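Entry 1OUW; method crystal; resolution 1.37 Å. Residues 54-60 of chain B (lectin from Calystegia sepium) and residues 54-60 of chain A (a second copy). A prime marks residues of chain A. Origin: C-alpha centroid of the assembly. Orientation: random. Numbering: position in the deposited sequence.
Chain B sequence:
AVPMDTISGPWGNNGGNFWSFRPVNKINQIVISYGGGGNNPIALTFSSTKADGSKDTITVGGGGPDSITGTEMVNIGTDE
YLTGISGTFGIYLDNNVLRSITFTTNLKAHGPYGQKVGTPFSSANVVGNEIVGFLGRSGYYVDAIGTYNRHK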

# COMPACT_ATOMS: atom_id res chain seq x y z
N SER B 54 1.88 16.81 0.48
CA SER B 54 2.47 15.49 0.20
C SER B 54 1.46 14.37 0.49
O SER B 54 0.62 14.48 1.37
CB SER B 54 3.79 15.26 0.94
OG SER B 54 3.60 15.04 2.33
N LYS B 55 1.55 13.30 -0.28
CA LYS B 55 0.44 12.36 -0.34
C LYS B 55 0.94 10.96 -0.58
O LYS B 55 1.87 10.73 -1.37
CB LYS B 55 -0.46 12.76 -1.51
CG LYS B 55 -1.80 12.13 -1.54
CD LYS B 55 -2.53 12.44 -2.84
CE LYS B 55 -3.20 13.80 -2.82
NZ LYS B 55 -3.05 14.45 -4.14
N ASP B 56 0.32 10.00 0.11
CA ASP B 56 0.34 8.61 -0.28
C ASP B 56 -1.05 8.26 -0.80
O ASP B 56 -2.04 8.66 -0.22
CB ASP B 56 0.63 7.74 0.92
CG ASP B 56 1.90 8.11 1.62
OD1 ASP B 56 2.92 8.35 0.96
OD2 ASP B 56 1.96 8.18 2.87
N THR B 57 -1.12 7.49 -1.87
CA THR B 57 -2.41 7.20 -2.48
C THR B 57 -2.35 5.95 -3.33
O THR B 57 -1.33 5.58 -3.90
CB THR B 57 -2.86 8.41 -3.31
OG1 THR B 57 -4.21 8.23 -3.78
CG2 THR B 57 -2.00 8.59 -4.56
N ILE B 58 -3.47 5.26 -3.36
CA ILE B 58 -3.65 4.11 -4.22
C ILE B 58 -5.07 4.15 -4.79
O ILE B 58 -6.01 4.58 -4.11
CB ILE B 58 -3.41 2.79 -3.47
CG1 ILE B 58 -3.13 1.64 -4.46
CG2 ILE B 58 -4.57 2.50 -2.52
CD1 ILE B 58 -2.80 0.34 -3.75
N THR B 59 -5.24 3.67 -6.01
CA THR B 59 -6.56 3.39 -6.58
C THR B 59 -6.55 1.93 -7.03
O THR B 59 -5.62 1.48 -7.71
CB THR B 59 -6.86 4.31 -7.76
OG1 THR B 59 -7.01 5.65 -7.29
CG2 THR B 59 -8.18 3.94 -8.40
N VAL B 60 -7.59 1.21 -6.64
CA VAL B 60 -7.75 -0.19 -6.95
C VAL B 60 -9.10 -0.37 -7.61
O VAL B 60 -10.05 0.33 -7.27
CB VAL B 60 -7.58 -1.06 -5.69
CG1 VAL B 60 -6.18 -0.87 -5.10
CG2 VAL B 60 -8.63 -0.77 -4.63
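Chain A 54-60: SKDTITV

Two copies of one strand can pair through their own backbones, and the contact between chains A and B of this lectin from Calystegia sepium is a compact example. Ser54′ of chain A lies in a loop, and residues 55 to 60 are extended, as in chain B, with phi and psi in the beta region throughout. The two strands run in roughly opposite directions, their N-to-C axes 140° apart (signed crossing angle -140°) and approaching to 4.7 Å.

The strands share a single antiparallel bridge, between Thr57′ and Thr57, whose CA atoms are 5.5 Å apart. Thr57′ N donates to Thr57 O at 2.9 Å, and Thr57 N returns the bond to Thr57′ O, also at 2.9 Å. The threonine side chains, both t at chi1, bring their methyls together, Thr57′ CG2 to Thr57 CG2 at 4.1 Å, while Thr57′ CG2 also rests 3.6 Å from Lys55 O.

Beyond the bridge, an aspartate carboxylate supplies the acceptor for a backbone amide. Asp56′, which has the most area covered by the other strand, sits against Ile58, with their CA atoms 4.7 Å apart. Its CB leaves sideways, but with chi1 in m the carboxylate comes nearer chain B, so that Asp56′ OD1 accepts a hydrogen bond from Thr59 N at 3.0 Å. At the other end the arrangement repeats: Asp56 faces Ile58′, CA to CA 4.6 Å, and Thr59′ N donates to Asp56 OD1 at 2.9 Å. A side-chain oxygen thus serves as acceptor where a continued ladder would use a carbonyl.

Water extends the pattern. One molecule donates to Thr59′ O at 2.8 Å and to Asp56 OD2 at 2.7 Å, linking the same two residues a second time.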

# COMPACT_ATOMS: atom_id res chain seq x y z
N SER A 54 -2.34 8.46 -13.99
CA SER A 54 -2.38 8.57 -12.53
C SER A 54 -1.21 7.78 -11.95
O SER A 54 -0.62 6.93 -12.61
CB SER A 54 -3.70 8.04 -11.95
OG SER A 54 -3.90 6.68 -12.29
N LYS A 55 -0.85 8.11 -10.73
CA LYS A 55 0.26 7.48 -10.04
C LYS A 55 -0.18 7.04 -8.66
O LYS A 55 -0.66 7.85 -7.87
CB LYS A 55 1.39 8.49 -9.91
CG LYS A 55 2.61 8.02 -9.25
CD LYS A 55 3.62 9.14 -9.04
CE LYS A 55 4.93 8.91 -9.78
NZ LYS A 55 5.89 10.05 -9.64
N ASP A 56 -0.02 5.76 -8.36
CA ASP A 56 -0.09 5.25 -6.99
C ASP A 56 1.27 5.48 -6.36
O ASP A 56 2.29 5.28 -7.01
CB ASP A 56 -0.39 3.77 -6.98
CG ASP A 56 -1.70 3.40 -7.59
OD1 ASP A 56 -2.69 4.15 -7.46
OD2 ASP A 56 -1.78 2.29 -8.18
N THR A 57 1.32 5.86 -5.08
CA THR A 57 2.60 6.21 -4.46
C THR A 57 2.54 6.06 -2.94
O THR A 57 1.49 6.25 -2.31
CB THR A 57 3.03 7.63 -4.90
OG1 THR A 57 4.32 7.95 -4.36
CG2 THR A 57 2.09 8.70 -4.38
N ILE A 58 3.68 5.70 -2.37
CA ILE A 58 3.85 5.71 -0.93
C ILE A 58 5.26 6.20 -0.62
O ILE A 58 6.19 5.90 -1.36
CB ILE A 58 3.65 4.30 -0.34
CG1 ILE A 58 3.39 4.41 1.17
CG2 ILE A 58 4.82 3.37 -0.66
CD1 ILE A 58 3.09 3.06 1.86
N THR A 59 5.42 6.94 0.48
CA THR A 59 6.71 7.31 1.02
C THR A 59 6.76 6.72 2.44
O THR A 59 5.85 6.94 3.24
CB THR A 59 6.89 8.81 1.06
OG1 THR A 59 6.94 9.29 -0.28
CG2 THR A 59 8.21 9.19 1.68
N VAL A 60 7.84 6.02 2.73
CA VAL A 60 8.04 5.37 4.02
C VAL A 60 9.39 5.81 4.55
O VAL A 60 10.35 5.97 3.78
CB VAL A 60 7.88 3.84 3.94
CG1 VAL A 60 6.50 3.50 3.41
CG2 VAL A 60 8.96 3.18 3.11
O HOH W 1 -3.16 0.17 -7.51
O HOH W 2 4.41 9.10 -1.76
O HOH W 3 3.31 6.12 4.01